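Long-range contacts in alpha-L-rhamnosidase (Klebsiella oxytoca, PDB 4XHC), which probably hydrolyses terminal alpha-L-rhamnose residues from rhamnosides and holds rhamnose bound in its pocket: residues Asp213-Ile219 / Ile489-Gly494; Ala462-Pro466 / Trp505-Asp509. All coordinates share one frame; numbering follows the deposited sequence.

How the contacts relate
Both contacts belong to the helical glycosidase domain of this GH78 enzyme, and their centres lie about 16 Å apart. Their segments alternate along the chain: 213-219, then 462-466, then 489-494, then 505-509. Contact 1 packs the start of helix 214-230 on helix 482-498; contact 2 joins two loops, one leading into helix 466-478 and the other following helix 482-498. Helix 482-498 connects them physically, because Tyr492 reaches contact 2, where its OH lies 2.7 Å from Phe508 O, a probable hydrogen bond. Packing between helices in contact 1 thus continues into the loops of contact 2, whose Glu506 binds rhamnose.

Contact 1: residues Asp213-Ile219 / Ile489-Gly494; sequences DPQLRAI and IKAYWG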
ATOM      1  N   ASP A 213      46.394  -1.449 -13.894  1.00 82.82           N
ATOM      2  CA  ASP A 213      45.847  -0.174 -14.320  1.00 82.06           C
ATOM      3  C   ASP A 213      44.719   0.248 -13.372  1.00 78.99           C
ATOM      4  O   ASP A 213      43.660  -0.384 -13.361  1.00 76.12           O
ATOM      5  CB  ASP A 213      45.307  -0.321 -15.742  1.00 82.03           C
ATOM      6  CG  ASP A 213      44.897   0.999 -16.356  1.00 82.57           C
ATOM      7  OD1 ASP A 213      44.231   1.824 -15.681  1.00 83.38           O
ATOM      8  OD2 ASP A 213      45.237   1.195 -17.539  1.00 82.54           O
ATOM      9  N   PRO A 214      44.924   1.329 -12.589  1.00 78.19           N
ATOM     10  CA  PRO A 214      43.918   1.684 -11.570  1.00 76.23           C
ATOM     11  C   PRO A 214      42.525   2.004 -12.132  1.00 72.63           C
ATOM     12  O   PRO A 214      41.527   1.756 -11.460  1.00 69.76           O
ATOM     13  CB  PRO A 214      44.526   2.908 -10.868  1.00 77.40           C
ATOM     14  CG  PRO A 214      45.500   3.471 -11.843  1.00 79.33           C
ATOM     15  CD  PRO A 214      46.020   2.315 -12.652  1.00 79.58           C
ATOM     16  N   GLN A 215      42.456   2.531 -13.351  1.00 71.51           N
ATOM     17  CA  GLN A 215      41.168   2.898 -13.930  1.00 69.30           C
ATOM     18  C   GLN A 215      40.375   1.674 -14.407  1.00 66.00           C
ATOM     19  O   GLN A 215      39.147   1.660 -14.329  1.00 62.45           O
ATOM     20  CB  GLN A 215      41.351   3.891 -15.073  1.00 71.39           C
ATOM     21  CG  GLN A 215      40.095   4.702 -15.341  1.00 71.76           C
ATOM     22  CD  GLN A 215      40.134   5.440 -16.665  1.00 73.27           C
ATOM     23  OE1 GLN A 215      41.212   5.753 -17.201  1.00 74.24           O
ATOM     24  NE2 GLN A 215      38.949   5.735 -17.201  1.00 70.99           N
ATOM     25  N   LEU A 216      41.073   0.659 -14.913  1.00 65.83           N
ATOM     26  CA  LEU A 216      40.429  -0.607 -15.258  1.00 64.30           C
ATOM     27  C   LEU A 216      39.970  -1.370 -14.011  1.00 65.21           C
ATOM     28  O   LEU A 216      38.953  -2.069 -14.046  1.00 63.51           O
ATOM     29  CB  LEU A 216      41.365  -1.491 -16.078  1.00 64.71           C
ATOM     30  CG  LEU A 216      41.746  -1.012 -17.473  1.00 64.88           C
ATOM     31  CD1 LEU A 216      42.731  -1.988 -18.104  1.00 66.08           C
ATOM     32  CD2 LEU A 216      40.520  -0.845 -18.363  1.00 62.92           C
ATOM     33  N   ARG A 217      40.732  -1.256 -12.922  1.00 67.81           N
ATOM     34  CA  ARG A 217      40.357  -1.877 -11.652  1.00 68.39           C
ATOM     35  C   ARG A 217      39.023  -1.327 -11.152  1.00 65.08           C
ATOM     36  O   ARG A 217      38.153  -2.090 -10.737  1.00 64.01           O
ATOM     37  CB  ARG A 217      41.448  -1.672 -10.594  1.00 71.70           C
ATOM     38  CG  ARG A 217      41.079  -2.209  -9.213  1.00 74.91           C
ATOM     39  CD  ARG A 217      42.248  -2.197  -8.226  1.00 79.17           C
ATOM     40  NE  ARG A 217      43.438  -2.842  -8.785  1.00 81.66           N
ATOM     41  CZ  ARG A 217      43.572  -4.154  -8.993  1.00 82.44           C
ATOM     42  NH1 ARG A 217      42.599  -5.007  -8.682  1.00 81.75           N
ATOM     43  NH2 ARG A 217      44.694  -4.626  -9.521  1.00 83.52           N
ATOM     44  N   ALA A 218      38.871  -0.004 -11.209  1.00 63.21           N
ATOM     45  CA  ALA A 218      37.642   0.669 -10.780  1.00 60.65           C
ATOM     46  C   ALA A 218      36.428   0.229 -11.602  1.00 58.01           C
ATOM     47  O   ALA A 218      35.343   0.029 -11.061  1.00 57.41           O
ATOM     48  CB  ALA A 218      37.815   2.178 -10.867  1.00 60.49           C
ATOM     49  N   ILE A 219      36.629   0.077 -12.907  1.00 57.21           N
ATOM     50  CA  ILE A 219      35.592  -0.411 -13.818  1.00 55.38           C
ATOM     51  C   ILE A 219      35.230  -1.867 -13.526  1.00 55.64           C
ATOM     52  O   ILE A 219      34.055  -2.235 -13.508  1.00 52.68           O
ATOM     53  CB  ILE A 219      36.039  -0.261 -15.289  1.00 54.75           C
ATOM     54  CG1 ILE A 219      36.049   1.219 -15.673  1.00 54.77           C
ATOM     55  CG2 ILE A 219      35.125  -1.029 -16.230  1.00 52.88           C
ATOM     56  CD1 ILE A 219      36.772   1.523 -16.970  1.00 55.32           C
ATOM     57  N   ILE A 489      37.191   0.996 -23.639  1.00 54.81           N
ATOM     58  CA  ILE A 489      36.589   0.578 -22.380  1.00 54.08           C
ATOM     59  C   ILE A 489      36.652   1.740 -21.383  1.00 54.27           C
ATOM     60  O   ILE A 489      35.666   2.068 -20.736  1.00 52.74           O
ATOM     61  CB  ILE A 489      37.289  -0.674 -21.812  1.00 55.18           C
ATOM     62  CG1 ILE A 489      36.923  -1.890 -22.659  1.00 53.83           C
ATOM     63  CG2 ILE A 489      36.899  -0.904 -20.353  1.00 55.22           C
ATOM     64  CD1 ILE A 489      37.841  -3.073 -22.468  1.00 54.85           C
ATOM     65  N   LYS A 490      37.813   2.378 -21.303  1.00 55.57           N
ATOM     66  CA  LYS A 490      38.020   3.508 -20.408  1.00 57.16           C
ATOM     67  C   LYS A 490      37.153   4.726 -20.732  1.00 57.57           C
ATOM     68  O   LYS A 490      36.628   5.375 -19.828  1.00 58.44           O
ATOM     69  CB  LYS A 490      39.481   3.935 -20.443  1.00 59.40           C
ATOM     70  CG  LYS A 490      40.437   2.937 -19.825  1.00 60.21           C
ATOM     71  CD  LYS A 490      41.848   3.490 -19.863  1.00 62.19           C
ATOM     72  CE  LYS A 490      42.796   2.647 -19.047  1.00 63.61           C
ATOM     73  NZ  LYS A 490      44.192   3.052 -19.344  1.00 66.58           N
ATOM     74  N   ALA A 491      37.021   5.052 -22.015  1.00 57.30           N
ATOM     75  CA  ALA A 491      36.261   6.233 -22.427  1.00 56.52           C
ATOM     76  C   ALA A 491      34.770   6.070 -22.144  1.00 54.48           C
ATOM     77  O   ALA A 491      34.127   6.989 -21.644  1.00 57.05           O
ATOM     78  CB  ALA A 491      36.480   6.509 -23.902  1.00 56.77           C
ATOM     79  N   TYR A 492      34.230   4.896 -22.458  1.00 51.26           N
ATOM     80  CA  TYR A 492      32.796   4.640 -22.327  1.00 49.28           C
ATOM     81  C   TYR A 492      32.390   4.235 -20.900  1.00 48.74           C
ATOM     82  O   TYR A 492      31.685   4.979 -20.229  1.00 49.09           O
ATOM     83  CB  TYR A 492      32.379   3.577 -23.340  1.00 47.34           C
ATOM     84  CG  TYR A 492      30.896   3.302 -23.423  1.00 45.55           C
ATOM     85  CD1 TYR A 492      30.027   4.220 -23.980  1.00 44.46           C
ATOM     86  CD2 TYR A 492      30.373   2.091 -22.976  1.00 45.34           C
ATOM     87  CE1 TYR A 492      28.673   3.954 -24.068  1.00 43.26           C
ATOM     88  CE2 TYR A 492      29.019   1.816 -23.062  1.00 43.65           C
ATOM     89  CZ  TYR A 492      28.173   2.750 -23.605  1.00 42.49           C
ATOM     90  OH  TYR A 492      26.833   2.444 -23.688  1.00 41.68           O
ATOM     91  N   TRP A 493      32.835   3.072 -20.431  1.00 48.37           N
ATOM     92  CA  TRP A 493      32.493   2.620 -19.074  1.00 47.87           C
ATOM     93  C   TRP A 493      33.114   3.499 -17.983  1.00 48.44           C
ATOM     94  O   TRP A 493      32.519   3.682 -16.926  1.00 48.46           O
ATOM     95  CB  TRP A 493      32.906   1.172 -18.861  1.00 48.35           C
ATOM     96  CG  TRP A 493      31.988   0.159 -19.498  1.00 47.82           C
ATOM     97  CD1 TRP A 493      30.924  -0.444 -18.918  1.00 47.64           C
ATOM     98  CD2 TRP A 493      32.086  -0.385 -20.813  1.00 48.75           C
ATOM     99  NE1 TRP A 493      30.338  -1.317 -19.788  1.00 46.03           N
ATOM    100  CE2 TRP A 493      31.039  -1.310 -20.959  1.00 47.24           C
ATOM    101  CE3 TRP A 493      32.966  -0.186 -21.885  1.00 51.65           C
ATOM    102  CZ2 TRP A 493      30.840  -2.034 -22.129  1.00 48.00           C
ATOM    103  CZ3 TRP A 493      32.764  -0.900 -23.056  1.00 51.11           C
ATOM    104  CH2 TRP A 493      31.705  -1.808 -23.168  1.00 50.07           C
ATOM    105  N   GLY A 494      34.298   4.052 -18.236  1.00 48.72           N
ATOM    106  CA  GLY A 494      34.901   5.016 -17.310  1.00 50.96           C
ATOM    107  C   GLY A 494      34.072   6.278 -17.111  1.00 51.81           C
ATOM    108  O   GLY A 494      34.106   6.897 -16.041  1.00 51.95           O
TER
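Two neighbouring helices of the (alpha/alpha)6 glycosidase domain pack here, the start of helix 214-230 against helix 482-498, with Asp213, the N-cap residue just before the first, bound to Lys490 of the second. The short segments run 40° apart with axes 10.3 Å from each other at closest approach. Lys490 stretches out almost fully and meets Asp213 from the opposite direction, its NZ 2.8 Å from OD2 in a salt bridge that uses the syn lone pair. The other carboxylate oxygen, OD1, accepts from Gln215 N at 3.0 Å and more weakly from Leu216 N. Gln215 lies obliquely over the methylene chain of the lysine, OE1 coming within 3.6 Å of Lys490 CD. Deeper in, Ile219 is a knob in a hole formed by Ile489, Lys490, Trp493 and Gly494. Its CG1, anti to the carbonyl carbon (chi1 -71°), carries CD1 to 3.8 Å from Gly494 N, while CG2 meets Trp493 CB at 4.1 Å. Leu216 CD2 touches Ile489 CG2, and helix 534-540 adds Ile538, Pro534 and Phe537 to this apolar layer. One carboxylate thereby serves two purposes, capping its own helix and pairing with a lysine of helix 482-498, and the nearby ammonium group probably helps to keep it ionised.

Contact 2: residues Ala462-Pro466 / Trp505-Asp509; sequences AMNTP and WEIFD. With RAM (alpha-L-rhamnopyranose), chain C.
Thr465 turns its CG2 anti to its own carbonyl carbon, and this brings the methyl group to 3.9 Å from Ile507 CD1 and against Glu506 O. OG1 meanwhile caps helix 466-478 and bonds to Asp360. Glu506 leaves its backbone pointing away from the 462-466 loop, and its extended chain, with CG anti to the backbone N (chi1 -179°), sets the carboxylate beside the sugar, where rhamnose O2 donates to OE2 at 2.6 Å. Arg241, through a salt bridge to OE1, and Tyr518, bonded to OE2, help to fix this carboxylate in the ligand pocket. Between the loops, which run roughly antiparallel, Phe508 N donates to Asn464 O at 3.1 Å, tilted 26° from the carbonyl plane. The Pro466 ring lies by the backbone carbonyls of the other loop, CD 3.4 Å from Glu506 O and CG 3.5 Å from Trp505 O. Asn464 OD1 comes 3.7 Å from Asp509 OD2, two oxygens not bonded to each other, with the amide and carboxylate planes 30° apart; Asn464 ND2 bonds instead to Trp361 O, Asp509 OD2 to His512. Pro466 also packs on Tyr492 and Trp493 of helix 482-498, and Met463 on helices 430-438 and 466-478, which sets the paired loops among three helices.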
ATOM      1  N   ALA A 462      24.011   5.632 -34.431  1.00 59.23           N
ATOM      2  CA  ALA A 462      24.949   5.359 -33.353  1.00 57.07           C
ATOM      3  C   ALA A 462      24.492   4.222 -32.454  1.00 53.47           C
ATOM      4  O   ALA A 462      23.356   3.752 -32.559  1.00 50.38           O
ATOM      5  CB  ALA A 462      25.155   6.616 -32.526  1.00 57.34           C
ATOM      6  N   MET A 463      25.409   3.798 -31.581  1.00 51.04           N
ATOM      7  CA  MET A 463      25.143   2.774 -30.579  1.00 50.39           C
ATOM      8  C   MET A 463      24.507   3.395 -29.329  1.00 50.24           C
ATOM      9  O   MET A 463      24.958   4.441 -28.861  1.00 53.26           O
ATOM     10  CB  MET A 463      26.452   2.107 -30.168  1.00 50.45           C
ATOM     11  CG  MET A 463      27.261   1.514 -31.317  1.00 51.12           C
ATOM     12  SD  MET A 463      28.800   0.754 -30.758  1.00 48.58           S
ATOM     13  CE  MET A 463      29.834   2.212 -30.629  1.00 50.12           C
ATOM     14  N   ASN A 464      23.477   2.749 -28.788  1.00 47.81           N
ATOM     15  CA  ASN A 464      22.765   3.278 -27.627  1.00 46.48           C
ATOM     16  C   ASN A 464      22.940   2.484 -26.338  1.00 45.58           C
ATOM     17  O   ASN A 464      22.477   2.929 -25.296  1.00 45.78           O
ATOM     18  CB  ASN A 464      21.270   3.365 -27.924  1.00 46.80           C
ATOM     19  CG  ASN A 464      20.893   4.595 -28.725  1.00 49.18           C
ATOM     20  OD1 ASN A 464      21.688   5.522 -28.904  1.00 51.56           O
ATOM     21  ND2 ASN A 464      19.665   4.605 -29.224  1.00 50.20           N
ATOM     22  N   THR A 465      23.588   1.325 -26.381  1.00 44.70           N
ATOM     23  CA  THR A 465      23.684   0.486 -25.185  1.00 44.97           C
ATOM     24  C   THR A 465      25.082  -0.090 -24.973  1.00 45.45           C
ATOM     25  O   THR A 465      25.820  -0.312 -25.927  1.00 47.64           O
ATOM     26  CB  THR A 465      22.683  -0.685 -25.245  1.00 44.30           C
ATOM     27  OG1 THR A 465      22.942  -1.486 -26.405  1.00 43.38           O
ATOM     28  CG2 THR A 465      21.265  -0.165 -25.304  1.00 44.42           C
ATOM     29  N   PRO A 466      25.459  -0.332 -23.713  1.00 44.45           N
ATOM     30  CA  PRO A 466      26.692  -1.062 -23.506  1.00 44.80           C
ATOM     31  C   PRO A 466      26.629  -2.490 -24.069  1.00 44.29           C
ATOM     32  O   PRO A 466      27.667  -3.109 -24.274  1.00 46.52           O
ATOM     33  CB  PRO A 466      26.842  -1.076 -21.985  1.00 44.38           C
ATOM     34  CG  PRO A 466      26.029   0.064 -21.504  1.00 43.90           C
ATOM     35  CD  PRO A 466      24.875   0.123 -22.443  1.00 44.43           C
ATOM     36  N   TRP A 505      24.807   0.630 -16.434  1.00 44.78           N
ATOM     37  CA  TRP A 505      23.440   0.951 -16.825  1.00 44.64           C
ATOM     38  C   TRP A 505      22.968   0.145 -18.026  1.00 42.14           C
ATOM     39  O   TRP A 505      23.767  -0.241 -18.873  1.00 41.13           O
ATOM     40  CB  TRP A 505      23.325   2.447 -17.145  1.00 45.66           C
ATOM     41  CG  TRP A 505      23.846   3.364 -16.059  1.00 47.40           C
ATOM     42  CD1 TRP A 505      24.032   3.063 -14.740  1.00 47.63           C
ATOM     43  CD2 TRP A 505      24.225   4.735 -16.211  1.00 48.43           C
ATOM     44  NE1 TRP A 505      24.513   4.161 -14.068  1.00 48.77           N
ATOM     45  CE2 TRP A 505      24.643   5.199 -14.949  1.00 49.52           C
ATOM     46  CE3 TRP A 505      24.259   5.612 -17.297  1.00 49.11           C
ATOM     47  CZ2 TRP A 505      25.090   6.501 -14.744  1.00 52.09           C
ATOM     48  CZ3 TRP A 505      24.702   6.904 -17.093  1.00 51.16           C
ATOM     49  CH2 TRP A 505      25.113   7.338 -15.827  1.00 52.76           C
ATOM     50  N   GLU A 506      21.661  -0.083 -18.098  1.00 41.07           N
ATOM     51  CA  GLU A 506      21.042  -0.699 -19.265  1.00 41.28           C
ATOM     52  C   GLU A 506      21.262   0.139 -20.546  1.00 40.86           C
ATOM     53  O   GLU A 506      21.641  -0.399 -21.593  1.00 39.78           O
ATOM     54  CB  GLU A 506      19.552  -0.859 -19.015  1.00 41.46           C
ATOM     55  CG  GLU A 506      18.772  -1.518 -20.146  1.00 42.63           C
ATOM     56  CD  GLU A 506      17.271  -1.386 -19.975  1.00 43.27           C
ATOM     57  OE1 GLU A 506      16.856  -0.482 -19.213  1.00 45.60           O
ATOM     58  OE2 GLU A 506      16.500  -2.181 -20.570  1.00 42.51           O
ATOM     59  N   ILE A 507      21.020   1.442 -20.440  1.00 40.34           N
ATOM     60  CA  ILE A 507      21.076   2.369 -21.570  1.00 41.76           C
ATOM     61  C   ILE A 507      22.170   3.414 -21.347  1.00 42.72           C
ATOM     62  O   ILE A 507      22.250   3.988 -20.268  1.00 43.99           O
ATOM     63  CB  ILE A 507      19.730   3.139 -21.695  1.00 41.81           C
ATOM     64  CG1 ILE A 507      18.533   2.179 -21.756  1.00 41.24           C
ATOM     65  CG2 ILE A 507      19.742   4.083 -22.886  1.00 42.35           C
ATOM     66  CD1 ILE A 507      18.566   1.185 -22.894  1.00 41.34           C
ATOM     67  N   PHE A 508      23.004   3.673 -22.354  1.00 44.29           N
ATOM     68  CA  PHE A 508      23.978   4.781 -22.276  1.00 46.37           C
ATOM     69  C   PHE A 508      24.523   5.262 -23.637  1.00 48.20           C
ATOM     70  O   PHE A 508      25.334   4.587 -24.289  1.00 50.45           O
ATOM     71  CB  PHE A 508      25.138   4.428 -21.320  1.00 46.05           C
ATOM     72  CG  PHE A 508      26.107   5.566 -21.085  1.00 46.91           C
ATOM     73  CD1 PHE A 508      25.651   6.856 -20.813  1.00 47.25           C
ATOM     74  CD2 PHE A 508      27.477   5.345 -21.124  1.00 47.10           C
ATOM     75  CE1 PHE A 508      26.540   7.896 -20.607  1.00 48.61           C
ATOM     76  CE2 PHE A 508      28.370   6.386 -20.919  1.00 48.13           C
ATOM     77  CZ  PHE A 508      27.901   7.662 -20.659  1.00 49.23           C
ATOM     78  N   ASP A 509      24.045   6.426 -24.062  1.00 50.69           N
ATOM     79  CA  ASP A 509      24.581   7.147 -25.218  1.00 53.62           C
ATOM     80  C   ASP A 509      25.251   8.409 -24.661  1.00 57.23           C
ATOM     81  O   ASP A 509      24.557   9.317 -24.211  1.00 60.74           O
ATOM     82  CB  ASP A 509      23.439   7.514 -26.180  1.00 53.62           C
ATOM     83  CG  ASP A 509      23.887   8.405 -27.335  1.00 54.76           C
ATOM     84  OD1 ASP A 509      25.108   8.615 -27.527  1.00 54.45           O
ATOM     85  OD2 ASP A 509      22.991   8.897 -28.059  1.00 55.32           O
TER
HETATM   86  C1  RAM C 900      14.599  -5.006 -22.904  1.00 42.92           C
HETATM   87  C2  RAM C 900      15.742  -5.172 -21.922  1.00 43.00           C
HETATM   88  C3  RAM C 900      16.413  -6.521 -22.103  1.00 44.08           C
HETATM   89  C4  RAM C 900      16.557  -6.814 -23.586  1.00 44.03           C
HETATM   90  C5  RAM C 900      15.172  -7.011 -24.180  1.00 45.45           C
HETATM   91  C6  RAM C 900      15.071  -6.575 -25.620  1.00 47.24           C
HETATM   92  O1  RAM C 900      13.550  -4.416 -22.244  1.00 43.00           O
HETATM   93  O2  RAM C 900      16.678  -4.148 -22.218  1.00 43.68           O
HETATM   94  O3  RAM C 900      17.699  -6.535 -21.480  1.00 46.08           O
HETATM   95  O4  RAM C 900      17.314  -7.992 -23.787  1.00 43.03           O
HETATM   96  O5  RAM C 900      14.193  -6.267 -23.424  1.00 45.97           O